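Local coordinates for flavoprotein (Thermotoga maritima, PDB 5V8S), which probably transfers electrons from a flavin mononucleotide domain to a di-iron site held in a metallo-beta-lactamase-like domain, as in other flavo-diiron oxidoreductases, at residues R201-P204 against H205-K208; W44-P47 against E48-Y52; V57-G61 against A62-I66; T170-G174 against I175-C179. The protein carries 1 engineered substitution. All blocks are in the same frame, centred on the assembly; numbering follows the deposited sequence.

Interaction 1. Residues R201-P204 against H205-K208; sequences RYLP and HVTK
Across this turn of helix the amides of Val206, Thr207 and Lys208 bond back to the carbonyls four residues earlier, at Tyr202, Leu203 and Pro204, while Pro204, whose ring nitrogen carries no hydrogen, breaks the pattern with a kink. Thr207 N lies 2.9 Å from Leu203 O, Lys208 N 3.0 Å from Pro204 O, and Val206 N 3.1 Å from Tyr202 O; His205 N adds a weak bond to the same Tyr202 oxygen. Tyr202 and Val206, one turn apart, make the main side-chain contact. Val206 CG2 rests over one face of the phenol ring, 3.6 Å from its centroid, in a CH-pi contact displaced toward the CE2 rim. The ring reaches this methyl because its CG is anti to the backbone N (chi1 176°), which folds it forward along the helix. Tyrosine offers a broad face that a beta-branched methyl can cover, and its hydroxyl, at the far end, bonds to Leu242 N. Leu203 CD2 comes more loosely to the same methyl, 4.3 Å from Val206 CG2. On another side His205 sets the edge of its imidazole in plane with Arg201 O, CD2 standing 3.3 Å from that oxygen, while ND1 bonds to Glu48. The extended chain of Lys208 carries NZ clear of the helix to salt bridges with Glu48 and Glu312. Leu203, Val206 and Thr207 pack against helix 248-260, where Thr207 OG1 bonds to His254, so helix 196-214 is flanked by helix 248-260 and, through Lys208, by helix 310-316.

Interaction 2. Residues W44-P47 against E48-Y52; sequences WEIP and EGISY
Ile46 and Gly49 close a type I beta turn, with Pro47 and Glu48 at its corners. The backbone supplies its one hydrogen bond: Gly49 N donates to Ile46 O over 3.0 Å, with a fairly straight N-H (163°). Proline suits the first corner, since its fixed phi matches the turn, and Gly49 leaves it with a positive phi of 81°, which a residue without a side chain adopts easily. Polar contact centres on Glu48. Its CG sits between its own backbone N and carbonyl carbon (chi1 66°), and a second bend at chi2 curls the carboxylate back over the preceding residues. OE1 therefore lies 3.2 Å from Ile46 CA and 3.3 Å from Pro47 CD, close to CH groups made slightly positive by the adjoining peptide nitrogen. With OE2 turned to Lys208 and His205, the group is probably kept as a negative carboxylate. Apolar contact is lighter: Ile46 CD1 reaches Ile50 CG2 at 4.1 Å, the two branched chains crossing obliquely in a buried setting beside Phe40. Beyond the turn the chain enters strand 50-59, where Ser51 O bonds to ND1 of His240, a residue of the di-iron pocket. This is a tight turn feeding an inner strand of a metallo-beta-lactamase-type sheet, and the side chain of Ile50 is about 6 Å from the mu-oxo-diiron group.

Interaction 3. Residues V57-G61 against A62-I66; sequences VKLNG and ANVLI
Val57 and Val64 face each other as a hydrogen-bonded antiparallel pair, and the two bonds between them are short and nearly straight: Val57 N to Val64 O is 2.8 Å, Val64 N to Val57 O 2.9 Å. Nearer the turn, Leu59 N donates to Ala62 O, also at 2.9 Å. Lys58 and Asn63, the non-hydrogen-bonded pair between them, turn their backbone bonds outward, to Glu26 and to Thr91 and His92, and meet through side chains. Asn63 OD1 comes alongside the lysine chain, 3.5 Å from Lys58 CG, while its amide nitrogen bonds to the carbonyl of Glu89, which fixes which way the amide is turned; the bend at chi3 of Lys58 (84°) directs its ammonium to the carbonyl of Ile84. A water donates to Asn63 OD1 (2.8 Å) and to Leu59 O (2.7 Å), and so links the two strands near their turn. This is a beta hairpin of strands 50-59 and 62-66, two inner strands of a mixed sheet of the metallo-beta-lactamase-like domain; Gly61 belongs in its turn because its backbone angles would press a side chain against the preceding carbonyl oxygen. Apolar contacts gather on the face bearing Val57, Leu59, Ala62, Val64 and Ile66. Leu59 CD1 approaches Val64 CG2 at 4.2 Å, and Ile66 CD1 reaches across to Val57 CG2 at 4.1 Å. The beta-branched Val57, Val64 and Ile66 suit an extended backbone, and Ala62 and Val64 of this face also pack against Ile149 of strand 146-149.

Interaction 4. Residues T170-G174 against I175-C179; sequences TYLDG and ILFSC
Ile175 and Leu172 close a type I' turn, the tight two-residue connection of a beta hairpin formed by strands 168-172 and 175-179. Asp173 and Gly174 occupy its corners with positive phi; glycine suits the second, where a side chain would press on the carbonyl oxygen before it. Ile175 bonds twice to Leu172: its N donates to Leu172 O at 3.0 Å, and its O accepts from Leu172 N at 2.8 Å. Its branched side chain packs outside the hairpin on Leu237 and Ile27, suiting a buried strand. Leu176 comes next, on the other face of the sheet, as the non-hydrogen-bonded partner of Tyr171. With chi1 at -166° its chain swings away from its own N, and CD1 comes 4.0 Å from Tyr171 CB, near the plane of the phenol ring at its edge; the two side chains cross at about a right angle, and the tyrosine hydroxyl bonds to Lys232 O. Leu176 CA also points its hydrogen at Thr170 O, 3.4 Å away. Phe177 then pairs with Thr170 through both backbone bonds, 2.8 Å from Phe177 N to Thr170 O and 3.0 Å from Thr170 N to Phe177 O. Beta-branched Thr170 suits the strand and bonds through OG1 to Asn96; the buried Phe177 also meets the Tyr55 ring edge-to-face. Its ring runs beside Leu172, pointing the same way, with CE1 at the ring edge 4.1 Å from Leu172 CB.

The four contacts form two touching pairs. Interactions 1 and 2 meet through Glu48, whose OE2 lies 2.8 Å from His205 ND1 and 2.9 Å from Lys208 NZ, tying the turn before strand 50-59 to helix 196-214. Interactions 3 and 4 are hairpins in different sheets, laid face to face: Ile66 CD1 is 3.7 Å from Phe177 CG, and Val57 CG1 is 4.1 Å from Leu172 CD2. Strand 50-59 runs from interaction 2 to interaction 3, whose centres are about 30 Å apart. Interaction 2 lies close to the mu-oxo-diiron site; the side chains of Tyr202, Ile66 and Phe177 are about 11, 12 and 13 Å from it.

Interaction 1. Residues R201-P204 against H205-K208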
loop_
_atom_site.group_PDB
_atom_site.type_symbol
_atom_site.label_atom_id
_atom_site.label_comp_id
_atom_site.label_asym_id
_atom_site.label_seq_id
_atom_site.Cartn_x
_atom_site.Cartn_y
_atom_site.Cartn_z
ATOM N N ARG A 201 -19.439 -11.909 16.900
ATOM C CA ARG A 201 -18.044 -11.638 16.588
ATOM C C ARG A 201 -17.742 -11.887 15.118
ATOM O O ARG A 201 -16.824 -11.282 14.573
ATOM C CB ARG A 201 -17.192 -12.528 17.489
ATOM C CG ARG A 201 -15.764 -12.632 17.199
ATOM C CD ARG A 201 -15.085 -13.571 18.214
ATOM N NE ARG A 201 -15.937 -13.919 19.362
ATOM C CZ ARG A 201 -16.101 -15.154 19.831
ATOM N NH1 ARG A 201 -15.458 -16.188 19.282
ATOM N NH2 ARG A 201 -16.906 -15.353 20.865
ATOM N N TYR A 202 -18.473 -12.808 14.480
ATOM C CA TYR A 202 -18.185 -13.226 13.111
ATOM C C TYR A 202 -18.665 -12.209 12.077
ATOM O O TYR A 202 -17.994 -11.994 11.064
ATOM C CB TYR A 202 -18.831 -14.596 12.876
ATOM C CG TYR A 202 -18.714 -15.136 11.465
ATOM C CD1 TYR A 202 -17.477 -15.356 10.873
ATOM C CD2 TYR A 202 -19.853 -15.478 10.732
ATOM C CE1 TYR A 202 -17.370 -15.865 9.603
ATOM C CE2 TYR A 202 -19.751 -16.000 9.440
ATOM C CZ TYR A 202 -18.498 -16.177 8.884
ATOM O OH TYR A 202 -18.390 -16.706 7.614
ATOM N N LEU A 203 -19.817 -11.584 12.289
ATOM C CA LEU A 203 -20.415 -10.792 11.216
ATOM C C LEU A 203 -19.524 -9.654 10.718
ATOM O O LEU A 203 -19.508 -9.407 9.498
ATOM C CB LEU A 203 -21.827 -10.333 11.604
ATOM C CG LEU A 203 -22.873 -11.458 11.506
ATOM C CD1 LEU A 203 -24.161 -11.022 12.169
ATOM C CD2 LEU A 203 -23.128 -11.833 10.070
ATOM N N PRO A 204 -18.782 -8.935 11.555
ATOM C CA PRO A 204 -17.875 -7.915 11.002
ATOM C C PRO A 204 -16.837 -8.497 10.057
ATOM O O PRO A 204 -16.423 -7.825 9.106
ATOM C CB PRO A 204 -17.246 -7.283 12.248
ATOM C CG PRO A 204 -18.252 -7.540 13.336
ATOM C CD PRO A 204 -18.855 -8.876 13.025
ATOM N N HIS A 205 -16.412 -9.743 10.285
ATOM C CA HIS A 205 -15.509 -10.400 9.346
ATOM C C HIS A 205 -16.218 -10.827 8.063
ATOM O O HIS A 205 -15.556 -10.974 7.026
ATOM C CB HIS A 205 -14.811 -11.581 10.011
ATOM C CG HIS A 205 -13.982 -11.189 11.196
ATOM N ND1 HIS A 205 -12.674 -10.770 11.083
ATOM C CD2 HIS A 205 -14.289 -11.125 12.515
ATOM C CE1 HIS A 205 -12.212 -10.460 12.285
ATOM N NE2 HIS A 205 -13.173 -10.666 13.170
ATOM N N VAL A 206 -17.539 -11.028 8.117
ATOM C CA VAL A 206 -18.320 -11.201 6.896
ATOM C C VAL A 206 -18.353 -9.898 6.116
ATOM O O VAL A 206 -18.131 -9.883 4.905
ATOM C CB VAL A 206 -19.740 -11.695 7.232
ATOM C CG1 VAL A 206 -20.596 -11.748 5.966
ATOM C CG2 VAL A 206 -19.660 -13.049 7.895
ATOM N N THR A 207 -18.579 -8.775 6.804
ATOM C CA THR A 207 -18.576 -7.493 6.110
ATOM C C THR A 207 -17.236 -7.254 5.428
ATOM O O THR A 207 -17.185 -6.803 4.278
ATOM C CB THR A 207 -18.861 -6.369 7.098
ATOM O OG1 THR A 207 -20.145 -6.610 7.682
ATOM C CG2 THR A 207 -18.879 -5.028 6.375
ATOM N N LYS A 208 -16.142 -7.541 6.133
ATOM C CA LYS A 208 -14.811 -7.364 5.557
ATOM C C LYS A 208 -14.640 -8.192 4.288
ATOM O O LYS A 208 -14.085 -7.708 3.295
ATOM C CB LYS A 208 -13.773 -7.758 6.604
ATOM C CG LYS A 208 -12.333 -7.443 6.249
ATOM C CD LYS A 208 -11.445 -7.905 7.412
ATOM C CE LYS A 208 -9.973 -7.766 7.166
ATOM N NZ LYS A 208 -9.197 -8.223 8.365
#

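Interaction 2. Residues W44-P47 against E48-Y52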
loop_
_atom_site.group_PDB
_atom_site.type_symbol
_atom_site.label_atom_id
_atom_site.label_comp_id
_atom_site.label_asym_id
_atom_site.label_seq_id
_atom_site.Cartn_x
_atom_site.Cartn_y
_atom_site.Cartn_z
ATOM N N TRP A 44 -5.514 -8.364 0.586
ATOM C CA TRP A 44 -6.343 -7.985 1.736
ATOM C C TRP A 44 -5.788 -8.592 3.020
ATOM O O TRP A 44 -5.711 -9.810 3.167
ATOM C CB TRP A 44 -7.807 -8.372 1.528
ATOM C CG TRP A 44 -8.308 -7.955 0.204
ATOM C CD1 TRP A 44 -8.766 -8.780 -0.777
ATOM C CD2 TRP A 44 -8.397 -6.625 -0.318
ATOM N NE1 TRP A 44 -9.114 -8.050 -1.883
ATOM C CE2 TRP A 44 -8.890 -6.725 -1.632
ATOM C CE3 TRP A 44 -8.073 -5.361 0.185
ATOM C CZ2 TRP A 44 -9.075 -5.608 -2.454
ATOM C CZ3 TRP A 44 -8.263 -4.240 -0.636
ATOM C CH2 TRP A 44 -8.757 -4.382 -1.943
ATOM N N GLU A 45 -5.398 -7.733 3.949
ATOM C CA GLU A 45 -4.819 -8.172 5.216
ATOM C C GLU A 45 -5.843 -8.944 6.045
ATOM O O GLU A 45 -6.855 -8.381 6.473
ATOM C CB GLU A 45 -4.366 -6.943 5.991
ATOM C CG GLU A 45 -3.426 -6.009 5.220
ATOM C CD GLU A 45 -4.136 -4.837 4.476
ATOM O OE1 GLU A 45 -5.317 -4.969 4.049
ATOM O OE2 GLU A 45 -3.486 -3.779 4.311
ATOM N N ILE A 46 -5.561 -10.223 6.296
ATOM C CA ILE A 46 -6.453 -11.086 7.078
ATOM C C ILE A 46 -5.655 -11.837 8.139
ATOM O O ILE A 46 -5.485 -13.058 8.053
ATOM C CB ILE A 46 -7.283 -12.041 6.183
ATOM C CG1 ILE A 46 -6.405 -12.860 5.216
ATOM C CG2 ILE A 46 -8.306 -11.248 5.412
ATOM C CD1 ILE A 46 -7.177 -14.103 4.647
ATOM N N PRO A 47 -5.171 -11.155 9.175
ATOM C CA PRO A 47 -4.539 -11.878 10.290
ATOM C C PRO A 47 -5.450 -12.915 10.934
ATOM O O PRO A 47 -4.946 -13.846 11.583
ATOM C CB PRO A 47 -4.174 -10.760 11.282
ATOM C CG PRO A 47 -5.034 -9.612 10.892
ATOM C CD PRO A 47 -5.253 -9.708 9.416
ATOM N N GLU A 48 -6.771 -12.780 10.780
ATOM C CA GLU A 48 -7.707 -13.729 11.365
ATOM C C GLU A 48 -7.855 -15.006 10.549
ATOM O O GLU A 48 -8.516 -15.944 11.021
ATOM C CB GLU A 48 -9.083 -13.089 11.497
ATOM C CG GLU A 48 -9.773 -12.753 10.181
ATOM C CD GLU A 48 -9.520 -11.331 9.677
ATOM O OE1 GLU A 48 -8.348 -10.872 9.663
ATOM O OE2 GLU A 48 -10.520 -10.666 9.308
ATOM N N GLY A 49 -7.311 -15.056 9.329
ATOM C CA GLY A 49 -7.397 -16.251 8.514
ATOM C C GLY A 49 -8.725 -16.403 7.794
ATOM O O GLY A 49 -9.644 -15.580 7.877
ATOM N N ILE A 50 -8.817 -17.520 7.079
ATOM C CA ILE A 50 -9.997 -17.877 6.306
ATOM C C ILE A 50 -10.032 -19.390 6.205
ATOM O O ILE A 50 -8.988 -20.047 6.159
ATOM C CB ILE A 50 -9.973 -17.207 4.914
ATOM C CG1 ILE A 50 -11.334 -17.344 4.220
ATOM C CG2 ILE A 50 -8.818 -17.762 4.061
ATOM C CD1 ILE A 50 -11.400 -16.694 2.828
ATOM N N SER A 51 -11.243 -19.951 6.194
ATOM C CA SER A 51 -11.389 -21.383 5.982
ATOM C C SER A 51 -11.759 -21.659 4.531
ATOM O O SER A 51 -12.294 -20.801 3.830
ATOM C CB SER A 51 -12.435 -21.995 6.922
ATOM O OG SER A 51 -13.769 -21.733 6.499
ATOM N N TYR A 52 -11.472 -22.884 4.093
ATOM C CA TYR A 52 -11.972 -23.415 2.818
ATOM C C TYR A 52 -12.874 -24.591 3.158
ATOM O O TYR A 52 -12.447 -25.529 3.849
ATOM C CB TYR A 52 -10.849 -23.835 1.844
ATOM C CG TYR A 52 -9.781 -22.780 1.752
ATOM C CD1 TYR A 52 -10.088 -21.503 1.312
ATOM C CD2 TYR A 52 -8.506 -23.041 2.179
ATOM C CE1 TYR A 52 -9.134 -20.487 1.290
ATOM C CE2 TYR A 52 -7.519 -22.033 2.153
ATOM C CZ TYR A 52 -7.854 -20.753 1.711
ATOM O OH TYR A 52 -6.920 -19.712 1.699
#

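Interaction 3. Residues V57-G61 against A62-I66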
loop_
_atom_site.group_PDB
_atom_site.type_symbol
_atom_site.label_atom_id
_atom_site.label_comp_id
_atom_site.label_asym_id
_atom_site.label_seq_id
_atom_site.Cartn_x
_atom_site.Cartn_y
_atom_site.Cartn_z
ATOM N N VAL A 57 -21.967 -35.158 -0.404
ATOM C CA VAL A 57 -23.341 -35.623 -0.262
ATOM C C VAL A 57 -23.352 -37.087 -0.666
ATOM O O VAL A 57 -23.064 -37.410 -1.817
ATOM C CB VAL A 57 -24.331 -34.815 -1.124
ATOM C CG1 VAL A 57 -25.769 -35.141 -0.714
ATOM C CG2 VAL A 57 -24.066 -33.315 -1.006
ATOM N N LYS A 58 -23.681 -37.971 0.274
ATOM C CA LYS A 58 -23.711 -39.402 0.013
ATOM C C LYS A 58 -25.158 -39.811 -0.192
ATOM O O LYS A 58 -25.980 -39.679 0.721
ATOM C CB LYS A 58 -23.073 -40.177 1.166
ATOM C CG LYS A 58 -21.608 -39.794 1.368
ATOM C CD LYS A 58 -20.902 -40.679 2.395
ATOM C CE LYS A 58 -20.395 -41.979 1.786
ATOM N NZ LYS A 58 -19.643 -42.812 2.792
ATOM N N LEU A 59 -25.462 -40.286 -1.391
ATOM C CA LEU A 59 -26.824 -40.619 -1.796
ATOM C C LEU A 59 -26.889 -42.071 -2.256
ATOM O O LEU A 59 -25.882 -42.778 -2.332
ATOM C CB LEU A 59 -27.273 -39.674 -2.921
ATOM C CG LEU A 59 -27.182 -38.184 -2.560
ATOM C CD1 LEU A 59 -27.247 -37.291 -3.789
ATOM C CD2 LEU A 59 -28.310 -37.823 -1.578
ATOM N N ASN A 60 -28.105 -42.514 -2.552
ATOM C CA ASN A 60 -28.331 -43.848 -3.098
ATOM C C ASN A 60 -27.960 -43.793 -4.571
ATOM O O ASN A 60 -28.688 -43.226 -5.387
ATOM C CB ASN A 60 -29.787 -44.254 -2.900
ATOM C CG ASN A 60 -30.119 -45.580 -3.543
ATOM O OD1 ASN A 60 -29.242 -46.342 -3.952
ATOM N ND2 ASN A 60 -31.404 -45.868 -3.622
ATOM N N GLY A 61 -26.801 -44.350 -4.908
ATOM C CA GLY A 61 -26.348 -44.410 -6.277
ATOM C C GLY A 61 -25.404 -43.295 -6.686
ATOM O O GLY A 61 -24.986 -43.260 -7.848
ATOM N N ALA A 62 -25.039 -42.394 -5.778
ATOM C CA ALA A 62 -24.181 -41.287 -6.153
ATOM C C ALA A 62 -23.453 -40.792 -4.918
ATOM O O ALA A 62 -23.962 -40.881 -3.802
ATOM C CB ALA A 62 -24.991 -40.132 -6.756
ATOM N N ASN A 63 -22.249 -40.272 -5.132
ATOM C CA ASN A 63 -21.519 -39.538 -4.108
ATOM C C ASN A 63 -21.057 -38.246 -4.756
ATOM O O ASN A 63 -20.299 -38.274 -5.737
ATOM C CB ASN A 63 -20.317 -40.318 -3.557
ATOM C CG ASN A 63 -20.718 -41.507 -2.706
ATOM O OD1 ASN A 63 -21.453 -41.375 -1.725
ATOM N ND2 ASN A 63 -20.230 -42.682 -3.087
ATOM N N VAL A 64 -21.527 -37.123 -4.224
ATOM C CA VAL A 64 -21.387 -35.814 -4.866
ATOM C C VAL A 64 -20.461 -34.949 -4.018
ATOM O O VAL A 64 -20.808 -34.566 -2.895
ATOM C CB VAL A 64 -22.746 -35.129 -5.051
ATOM C CG1 VAL A 64 -22.593 -33.811 -5.816
ATOM C CG2 VAL A 64 -23.741 -36.070 -5.737
ATOM N N LEU A 65 -19.295 -34.619 -4.566
ATOM C CA LEU A 65 -18.374 -33.675 -3.938
ATOM C C LEU A 65 -18.689 -32.276 -4.441
ATOM O O LEU A 65 -18.904 -32.076 -5.639
ATOM C CB LEU A 65 -16.933 -34.025 -4.298
ATOM C CG LEU A 65 -15.868 -33.045 -3.818
ATOM C CD1 LEU A 65 -15.781 -33.057 -2.303
ATOM C CD2 LEU A 65 -14.535 -33.425 -4.451
ATOM N N ILE A 66 -18.742 -31.311 -3.522
ATOM C CA ILE A 66 -19.100 -29.936 -3.864
ATOM C C ILE A 66 -17.950 -29.039 -3.433
ATOM O O ILE A 66 -17.660 -28.909 -2.238
ATOM C CB ILE A 66 -20.440 -29.507 -3.244
ATOM C CG1 ILE A 66 -21.531 -30.479 -3.734
ATOM C CG2 ILE A 66 -20.780 -28.049 -3.630
ATOM C CD1 ILE A 66 -22.917 -30.143 -3.255
HETATM O O HOH W 1 -23.417 -43.242 -1.237
#

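Interaction 4. Residues T170-G174 against I175-C179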
loop_
_atom_site.group_PDB
_atom_site.type_symbol
_atom_site.label_atom_id
_atom_site.label_comp_id
_atom_site.label_asym_id
_atom_site.label_seq_id
_atom_site.Cartn_x
_atom_site.Cartn_y
_atom_site.Cartn_z
ATOM N N THR A 170 -25.883 -23.998 -5.754
ATOM C CA THR A 170 -26.541 -25.290 -5.903
ATOM C C THR A 170 -27.562 -25.444 -4.782
ATOM O O THR A 170 -27.224 -25.312 -3.603
ATOM C CB THR A 170 -25.508 -26.419 -5.838
ATOM O OG1 THR A 170 -24.595 -26.302 -6.935
ATOM C CG2 THR A 170 -26.161 -27.792 -5.909
ATOM N N TYR A 171 -28.806 -25.711 -5.157
ATOM C CA TYR A 171 -29.927 -25.820 -4.225
ATOM C C TYR A 171 -30.394 -27.266 -4.179
ATOM O O TYR A 171 -30.754 -27.829 -5.211
ATOM C CB TYR A 171 -31.058 -24.933 -4.721
ATOM C CG TYR A 171 -32.305 -24.948 -3.876
ATOM C CD1 TYR A 171 -32.378 -24.188 -2.723
ATOM C CD2 TYR A 171 -33.425 -25.701 -4.239
ATOM C CE1 TYR A 171 -33.518 -24.170 -1.944
ATOM C CE2 TYR A 171 -34.572 -25.697 -3.454
ATOM C CZ TYR A 171 -34.616 -24.934 -2.308
ATOM O OH TYR A 171 -35.762 -24.917 -1.531
ATOM N N LEU A 172 -30.388 -27.856 -2.989
ATOM C CA LEU A 172 -30.761 -29.254 -2.776
ATOM C C LEU A 172 -31.815 -29.297 -1.673
ATOM O O LEU A 172 -31.465 -29.327 -0.490
ATOM C CB LEU A 172 -29.532 -30.049 -2.363
ATOM C CG LEU A 172 -29.797 -31.516 -2.042
ATOM C CD1 LEU A 172 -30.344 -32.264 -3.248
ATOM C CD2 LEU A 172 -28.528 -32.155 -1.513
ATOM N N ASP A 173 -33.089 -29.285 -2.051
ATOM C CA ASP A 173 -34.201 -29.424 -1.097
ATOM C C ASP A 173 -34.079 -28.475 0.099
ATOM O O ASP A 173 -34.257 -28.868 1.255
ATOM C CB ASP A 173 -34.321 -30.864 -0.606
ATOM C CG ASP A 173 -34.765 -31.824 -1.684
ATOM O OD1 ASP A 173 -35.338 -31.391 -2.707
ATOM O OD2 ASP A 173 -34.548 -33.031 -1.486
ATOM N N GLY A 174 -33.787 -27.215 -0.179
ATOM C CA GLY A 174 -33.728 -26.212 0.865
ATOM C C GLY A 174 -32.332 -25.917 1.358
ATOM O O GLY A 174 -32.123 -24.910 2.051
ATOM N N ILE A 175 -31.363 -26.757 1.011
ATOM C CA ILE A 175 -29.976 -26.563 1.421
ATOM C C ILE A 175 -29.238 -25.909 0.267
ATOM O O ILE A 175 -29.221 -26.447 -0.843
ATOM C CB ILE A 175 -29.332 -27.902 1.801
ATOM C CG1 ILE A 175 -30.117 -28.535 2.955
ATOM C CG2 ILE A 175 -27.853 -27.717 2.145
ATOM C CD1 ILE A 175 -29.663 -29.933 3.306
ATOM N N LEU A 176 -28.618 -24.755 0.512
ATOM C CA LEU A 176 -27.942 -24.006 -0.540
ATOM C C LEU A 176 -26.431 -24.110 -0.340
ATOM O O LEU A 176 -25.903 -23.671 0.689
ATOM C CB LEU A 176 -28.383 -22.539 -0.505
ATOM C CG LEU A 176 -28.014 -21.716 -1.741
ATOM C CD1 LEU A 176 -28.919 -22.085 -2.904
ATOM C CD2 LEU A 176 -28.105 -20.235 -1.450
ATOM N N PHE A 177 -25.746 -24.703 -1.316
ATOM C CA PHE A 177 -24.287 -24.735 -1.356
ATOM C C PHE A 177 -23.864 -23.539 -2.197
ATOM O O PHE A 177 -24.094 -23.512 -3.409
ATOM C CB PHE A 177 -23.794 -26.042 -1.981
ATOM C CG PHE A 177 -24.236 -27.281 -1.251
ATOM C CD1 PHE A 177 -25.431 -27.907 -1.576
ATOM C CD2 PHE A 177 -23.435 -27.849 -0.271
ATOM C CE1 PHE A 177 -25.826 -29.075 -0.916
ATOM C CE2 PHE A 177 -23.817 -29.020 0.380
ATOM C CZ PHE A 177 -25.012 -29.628 0.059
ATOM N N SER A 178 -23.303 -22.521 -1.550
ATOM C CA SER A 178 -23.222 -21.209 -2.162
ATOM C C SER A 178 -21.804 -20.722 -2.415
ATOM O O SER A 178 -21.642 -19.621 -2.941
ATOM C CB SER A 178 -23.955 -20.189 -1.284
ATOM O OG SER A 178 -23.467 -20.233 0.037
ATOM N N CYS A 179 -20.785 -21.491 -2.039
ATOM C CA CYS A 179 -19.386 -21.122 -2.249
ATOM C C CYS A 179 -19.077 -19.715 -1.718
ATOM O O CYS A 179 -19.252 -19.481 -0.531
ATOM C CB CYS A 179 -18.955 -21.331 -3.700
ATOM S SG CYS A 179 -17.168 -21.525 -3.831
#